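Local coordinates for protein toll (Drosophila melanogaster, PDB 4LXR), which serves as the receptor for the processed cytokine spaetzle, signalling in embryonic dorsal-ventral patterning and in the antifungal immune response, at residues I423-L429 against N456-Y462; S483-Y487 against I507-P513. Residues are numbered along the deposited sequence.

Interaction 1 (I423-L429 against N456-Y462). With NAG (2-acetamido-2-deoxy-beta-D-glucopyranose), chain M.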
loop_
_atom_site.group_PDB
_atom_site.type_symbol
_atom_site.label_atom_id
_atom_site.label_comp_id
_atom_site.label_asym_id
_atom_site.label_seq_id
_atom_site.Cartn_x
_atom_site.Cartn_y
_atom_site.Cartn_z
ATOM N N ILE A 423 0.834 -6.930 21.659
ATOM C CA ILE A 423 2.169 -7.307 22.094
ATOM C C ILE A 423 2.881 -6.196 22.849
ATOM O O ILE A 423 3.113 -5.114 22.304
ATOM C CB ILE A 423 3.030 -7.724 20.897
ATOM C CG1 ILE A 423 2.346 -8.869 20.143
ATOM C CG2 ILE A 423 4.414 -8.113 21.359
ATOM C CD1 ILE A 423 2.853 -9.058 18.733
ATOM N N ASP A 424 3.234 -6.459 24.104
ATOM C CA ASP A 424 4.009 -5.476 24.867
ATOM C C ASP A 424 5.415 -5.970 25.249
ATOM O O ASP A 424 6.215 -5.223 25.823
ATOM C CB ASP A 424 3.221 -4.987 26.100
ATOM C CG ASP A 424 3.007 -6.073 27.143
ATOM O OD1 ASP A 424 3.359 -7.249 26.894
ATOM O OD2 ASP A 424 2.463 -5.748 28.223
ATOM N N LEU A 425 5.697 -7.233 24.939
ATOM C CA LEU A 425 6.952 -7.896 25.318
ATOM C C LEU A 425 7.268 -7.807 26.813
ATOM O O LEU A 425 8.401 -8.050 27.232
ATOM C CB LEU A 425 8.129 -7.412 24.470
ATOM C CG LEU A 425 8.045 -7.675 22.965
ATOM C CD1 LEU A 425 9.339 -7.239 22.290
ATOM C CD2 LEU A 425 7.747 -9.151 22.665
ATOM N N GLN A 426 6.250 -7.457 27.599
ATOM C CA GLN A 426 6.257 -7.594 29.056
ATOM C C GLN A 426 7.485 -6.977 29.706
ATOM O O GLN A 426 8.184 -7.637 30.468
ATOM C CB GLN A 426 6.126 -9.076 29.437
ATOM C CG GLN A 426 5.140 -9.842 28.540
ATOM C CD GLN A 426 4.698 -11.169 29.127
ATOM O OE1 GLN A 426 4.315 -11.249 30.295
ATOM N NE2 GLN A 426 4.748 -12.219 28.319
ATOM N N GLN A 427 7.729 -5.706 29.413
ATOM C CA GLN A 427 8.980 -5.069 29.788
ATOM C C GLN A 427 8.885 -4.063 30.948
ATOM O O GLN A 427 8.164 -3.073 30.853
ATOM C CB GLN A 427 9.579 -4.392 28.564
ATOM C CG GLN A 427 10.971 -3.856 28.804
ATOM C CD GLN A 427 11.958 -4.942 29.169
ATOM O OE1 GLN A 427 12.111 -5.925 28.447
ATOM N NE2 GLN A 427 12.634 -4.770 30.294
ATOM N N PRO A 428 9.623 -4.320 32.046
ATOM C CA PRO A 428 9.653 -3.442 33.225
ATOM C C PRO A 428 10.372 -2.112 32.986
ATOM O O PRO A 428 11.443 -2.076 32.380
ATOM C CB PRO A 428 10.402 -4.278 34.271
ATOM C CG PRO A 428 11.199 -5.243 33.480
ATOM C CD PRO A 428 10.347 -5.578 32.294
ATOM N N LEU A 429 9.778 -1.035 33.492
ATOM C CA LEU A 429 10.180 0.329 33.155
ATOM C C LEU A 429 11.589 0.671 33.602
ATOM O O LEU A 429 12.316 1.382 32.908
ATOM C CB LEU A 429 9.194 1.335 33.758
ATOM C CG LEU A 429 8.041 1.837 32.881
ATOM C CD1 LEU A 429 7.323 0.700 32.148
ATOM C CD2 LEU A 429 7.062 2.631 33.738
ATOM N N ASN A 456 1.075 -2.192 18.223
ATOM C CA ASN A 456 1.118 -3.031 19.411
ATOM C C ASN A 456 1.331 -2.135 20.632
ATOM O O ASN A 456 0.872 -0.997 20.639
ATOM C CB ASN A 456 2.219 -4.081 19.255
ATOM C CG ASN A 456 1.792 -5.233 18.346
ATOM O OD1 ASN A 456 1.058 -6.106 18.775
ATOM N ND2 ASN A 456 2.245 -5.230 17.090
ATOM N N SER A 457 2.027 -2.624 21.652
ATOM C CA SER A 457 2.303 -1.813 22.846
ATOM C C SER A 457 3.772 -1.831 23.233
ATOM O O SER A 457 4.112 -1.881 24.406
ATOM C CB SER A 457 1.464 -2.283 24.027
ATOM O OG SER A 457 0.103 -2.008 23.788
ATOM N N ILE A 458 4.642 -1.817 22.232
ATOM C CA ILE A 458 6.067 -1.783 22.468
ATOM C C ILE A 458 6.404 -0.418 23.072
ATOM O O ILE A 458 5.823 0.607 22.683
ATOM C CB ILE A 458 6.834 -2.002 21.150
ATOM C CG1 ILE A 458 6.397 -3.322 20.493
ATOM C CG2 ILE A 458 8.328 -1.963 21.374
ATOM C CD1 ILE A 458 6.802 -4.546 21.256
ATOM N N ILE A 459 7.313 -0.412 24.043
ATOM C CA ILE A 459 7.734 0.830 24.682
ATOM C C ILE A 459 9.219 1.093 24.494
ATOM O O ILE A 459 9.727 2.124 24.913
ATOM C CB ILE A 459 7.427 0.828 26.205
ATOM C CG1 ILE A 459 8.159 -0.313 26.901
ATOM C CG2 ILE A 459 5.943 0.703 26.452
ATOM C CD1 ILE A 459 8.048 -0.256 28.406
ATOM N N PHE A 460 9.916 0.169 23.852
ATOM C CA PHE A 460 11.372 0.196 23.889
ATOM C C PHE A 460 11.981 -0.363 22.613
ATOM O O PHE A 460 11.500 -1.367 22.077
ATOM C CB PHE A 460 11.820 -0.632 25.099
ATOM C CG PHE A 460 13.299 -0.822 25.213
ATOM C CD1 PHE A 460 14.130 0.246 25.517
ATOM C CD2 PHE A 460 13.853 -2.085 25.084
ATOM C CE1 PHE A 460 15.502 0.067 25.654
ATOM C CE2 PHE A 460 15.217 -2.278 25.219
ATOM C CZ PHE A 460 16.046 -1.195 25.508
ATOM N N VAL A 461 13.043 0.281 22.135
ATOM C CA VAL A 461 13.829 -0.248 21.024
ATOM C C VAL A 461 14.841 -1.272 21.541
ATOM O O VAL A 461 15.868 -0.900 22.094
ATOM C CB VAL A 461 14.586 0.878 20.293
ATOM C CG1 VAL A 461 15.390 0.308 19.162
ATOM C CG2 VAL A 461 13.610 1.936 19.792
ATOM N N TYR A 462 14.543 -2.557 21.360
ATOM C CA TYR A 462 15.364 -3.646 21.909
ATOM C C TYR A 462 16.770 -3.763 21.325
ATOM O O TYR A 462 17.040 -3.288 20.228
ATOM C CB TYR A 462 14.620 -4.992 21.796
ATOM C CG TYR A 462 13.541 -5.134 22.836
ATOM C CD1 TYR A 462 12.352 -4.413 22.735
ATOM C CD2 TYR A 462 13.718 -5.963 23.940
ATOM C CE1 TYR A 462 11.364 -4.520 23.705
ATOM C CE2 TYR A 462 12.728 -6.091 24.907
ATOM C CZ TYR A 462 11.558 -5.363 24.787
ATOM O OH TYR A 462 10.582 -5.483 25.750
HETATM C C1 NAG M . -0.073 2.255 25.245
HETATM C C2 NAG M . -1.615 2.348 25.250
HETATM C C3 NAG M . -2.258 1.142 25.956
HETATM C C4 NAG M . -1.582 0.814 27.287
HETATM C C5 NAG M . -0.062 0.933 27.190
HETATM C C6 NAG M . 0.668 -0.265 27.749
HETATM C C7 NAG M . -2.873 4.457 25.192
HETATM C C8 NAG M . -3.243 5.705 25.939
HETATM N N2 NAG M . -2.074 3.603 25.838
HETATM O O3 NAG M . -2.274 0.005 25.098
HETATM O O4 NAG M . -2.073 1.660 28.321
HETATM O O5 NAG M . 0.319 1.039 25.817
HETATM O O6 NAG M . 2.045 0.021 27.945
HETATM O O7 NAG M . -3.281 4.234 24.055
HETATM O O HOH W 1 8.451 -3.301 24.894
#
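This is a contact between consecutive leucine-rich repeats, LRR 12 and LRR 13, made by the loops that follow strands 415-417 and 450-452 and lead to helices 429-433 and 463-467. Its polar part is a rung of the asparagine ladder. Asn456 OD1 accepts from Ile423 N (3.0 Å, 161°), while Asn456 ND2 donates to the carbonyls of Leu418 and Leu453, so one buried side chain ties backbone in both repeats. Ser457 N returns a bond to Ile423 O at 2.8 Å. Beyond this pairing the loops meet through side chains: Leu425 CG packs on Ile458 CD1 (3.8 Å), and Leu425 CD1 sits 4.1 Å from the Tyr462 ring centroid, 28° off the normal, a CH-pi contact. Asp424 OD1 closes an Asx turn onto Gln426 N and pairs with Arg400 of the preceding repeat. A water spans the gap, donating to Asp424 O (3.1 Å), accepting from Ile459 N (3.2 Å) and lying 3.2 Å from Tyr462 OH.

Interaction 2 (S483-Y487 against I507-P513); sequences SSLGY and IRRIALP
Segments 483-487 and 507-513 run the same way, 29° apart end to end, and pair as a minimal two-stranded parallel sheet, with Ser484 opposite Arg509 (CA-CA 4.9 Å) and Leu485 opposite Ile510 (4.7 Å). Phi/psi is extended at Ser484 (-164/156), Leu485 (-127/144), Arg509 (-120/145) and Ile510 (-129/106). Leu485 straddles Ile510 in the parallel pattern: Leu485 N donates to Arg509 O (3.1 Å), and Ala511 N donates to Leu485 O (2.9 Å). Upstream the register shifts by one residue, since Ser483 CA is nearest Ile507 CA (4.1 Å). There Arg508 N, in a residue turned to -98/-36, donates to Ser483 O (3.0 Å). Beyond Ala511 N the backbones are bridged by a water, which accepts from Tyr487 N (3.1 Å) and donates to Ala511 O (2.5 Å).

Side chains alternate. Ser484 and Arg509 project from an exposed face; Leu485 and Ile510, both with chi1 m and chi2 t, point to the buried one. Leu485 CD1 meets Ile507 CD1 at 3.8 Å. Tyr487, chi1 p, lays CB 3.9 Å from Leu512 CD2 and CD1 3.8 Å from Pro513 CG.

Short parallel pairing of this sort joins successive leucine-rich repeats, here LRR 14 and LRR 15, apart from the main sheet. Inward, Leu485 touches Met502 and Leu531, and Ile510 reaches Phe545 of helix 543-549 and Leu536; strand 536-537 continues the stacking through backbone bonding of Arg508 with Val537.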
loop_
_atom_site.group_PDB
_atom_site.type_symbol
_atom_site.label_atom_id
_atom_site.label_comp_id
_atom_site.label_asym_id
_atom_site.label_seq_id
_atom_site.Cartn_x
_atom_site.Cartn_y
_atom_site.Cartn_z
ATOM N N SER A 483 7.902 6.298 24.553
ATOM C CA SER A 483 7.613 7.613 25.128
ATOM C C SER A 483 8.780 8.609 25.071
ATOM O O SER A 483 8.596 9.798 25.318
ATOM C CB SER A 483 7.081 7.475 26.560
ATOM O OG SER A 483 8.048 6.847 27.378
ATOM N N SER A 484 9.976 8.135 24.742
ATOM C CA SER A 484 11.127 9.027 24.646
ATOM C C SER A 484 12.282 8.381 23.889
ATOM O O SER A 484 12.374 7.153 23.817
ATOM C CB SER A 484 11.595 9.467 26.037
ATOM O OG SER A 484 12.155 8.374 26.740
ATOM N N LEU A 485 13.152 9.212 23.315
ATOM C CA LEU A 485 14.303 8.708 22.574
ATOM C C LEU A 485 15.608 9.326 23.062
ATOM O O LEU A 485 15.646 10.497 23.441
ATOM C CB LEU A 485 14.134 8.946 21.064
ATOM C CG LEU A 485 12.986 8.217 20.350
ATOM C CD1 LEU A 485 12.825 8.773 18.944
ATOM C CD2 LEU A 485 13.217 6.710 20.292
ATOM N N GLY A 486 16.668 8.518 23.070
ATOM C CA GLY A 486 18.031 8.993 23.267
ATOM C C GLY A 486 18.795 8.614 22.009
ATOM O O GLY A 486 18.241 7.959 21.134
ATOM N N TYR A 487 20.051 9.014 21.889
ATOM C CA TYR A 487 20.785 8.692 20.676
ATOM C C TYR A 487 21.020 7.187 20.580
ATOM O O TYR A 487 21.138 6.645 19.486
ATOM C CB TYR A 487 22.103 9.475 20.580
ATOM C CG TYR A 487 23.192 8.988 21.503
ATOM C CD1 TYR A 487 23.282 9.457 22.812
ATOM C CD2 TYR A 487 24.135 8.066 21.068
ATOM C CE1 TYR A 487 24.280 9.018 23.663
ATOM C CE2 TYR A 487 25.134 7.619 21.908
ATOM C CZ TYR A 487 25.204 8.098 23.205
ATOM O OH TYR A 487 26.200 7.653 24.042
ATOM N N ILE A 507 6.054 9.658 21.904
ATOM C CA ILE A 507 7.361 10.297 22.065
ATOM C C ILE A 507 7.225 11.759 22.471
ATOM O O ILE A 507 6.952 12.613 21.640
ATOM C CB ILE A 507 8.193 10.166 20.763
ATOM C CG1 ILE A 507 8.462 8.679 20.467
ATOM C CG2 ILE A 507 9.500 10.944 20.865
ATOM C CD1 ILE A 507 9.011 8.399 19.070
ATOM N N ARG A 508 7.418 12.035 23.757
ATOM C CA ARG A 508 7.278 13.395 24.277
ATOM C C ARG A 508 8.617 14.116 24.404
ATOM O O ARG A 508 8.704 15.321 24.165
ATOM C CB ARG A 508 6.497 13.392 25.596
ATOM C CG ARG A 508 5.030 13.065 25.367
ATOM C CD ARG A 508 4.176 13.137 26.618
ATOM N NE ARG A 508 2.769 12.939 26.280
ATOM C CZ ARG A 508 2.199 11.752 26.107
ATOM N NH1 ARG A 508 2.912 10.639 26.245
ATOM N NH2 ARG A 508 0.914 11.675 25.796
ATOM N N ARG A 509 9.662 13.377 24.759
ATOM C CA ARG A 509 11.009 13.935 24.743
ATOM C C ARG A 509 11.928 13.170 23.799
ATOM O O ARG A 509 11.810 11.955 23.630
ATOM C CB ARG A 509 11.620 13.976 26.147
ATOM C CG ARG A 509 12.999 14.649 26.211
ATOM C CD ARG A 509 13.460 14.766 27.641
ATOM N NE ARG A 509 12.476 15.514 28.418
ATOM C CZ ARG A 509 12.414 15.515 29.741
ATOM N NH1 ARG A 509 13.278 14.796 30.441
ATOM N NH2 ARG A 509 11.486 16.226 30.360
ATOM N N ILE A 510 12.824 13.923 23.174
ATOM C CA ILE A 510 13.952 13.401 22.416
ATOM C C ILE A 510 15.205 14.115 22.924
ATOM O O ILE A 510 15.425 15.285 22.623
ATOM C CB ILE A 510 13.822 13.686 20.919
ATOM C CG1 ILE A 510 12.588 12.985 20.345
ATOM C CG2 ILE A 510 15.094 13.265 20.197
ATOM C CD1 ILE A 510 12.422 13.175 18.861
ATOM N N ALA A 511 16.019 13.410 23.701
ATOM C CA ALA A 511 17.121 14.034 24.410
ATOM C C ALA A 511 18.471 13.612 23.846
ATOM O O ALA A 511 18.993 12.549 24.185
ATOM C CB ALA A 511 17.031 13.715 25.895
ATOM N N LEU A 512 19.023 14.451 22.974
ATOM C CA LEU A 512 20.344 14.226 22.402
ATOM C C LEU A 512 21.360 15.102 23.122
ATOM O O LEU A 512 21.075 16.256 23.439
ATOM C CB LEU A 512 20.338 14.538 20.904
ATOM C CG LEU A 512 19.294 13.756 20.108
ATOM C CD1 LEU A 512 19.384 14.078 18.633
ATOM C CD2 LEU A 512 19.470 12.275 20.351
ATOM N N PRO A 513 22.555 14.557 23.382
ATOM C CA PRO A 513 23.525 15.285 24.199
ATOM C C PRO A 513 24.343 16.295 23.395
ATOM O O PRO A 513 24.316 16.310 22.160
ATOM C CB PRO A 513 24.426 14.172 24.740
ATOM C CG PRO A 513 24.270 13.019 23.764
ATOM C CD PRO A 513 23.134 13.328 22.816
HETATM O O HOH W 2 20.712 10.702 24.440
#

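In the fold
Both interactions stack neighbouring repeats of the leucine-rich-repeat solenoid in the receptor's extracellular part, LRR 12 on LRR 13 in interaction 1 and LRR 14 on LRR 15 in interaction 2. Their centres are 16 Å apart and their nearest atoms about 5 Å, without touching. The junction between them repeats the ladder: Asn480 OD1 accepts from Ile458 N, as Asn456 OD1 does from Ile423 N one junction earlier, and Ile458 also bonds with the backbone of Asn481. Asn481 is glycosylated, and sugar O3 forms a weak hydrogen bond with Ser457 OG at 3.4 Å. No other protein chain of the assembly touches either pair, so both belong to the receptor scaffold rather than the spaetzle interface.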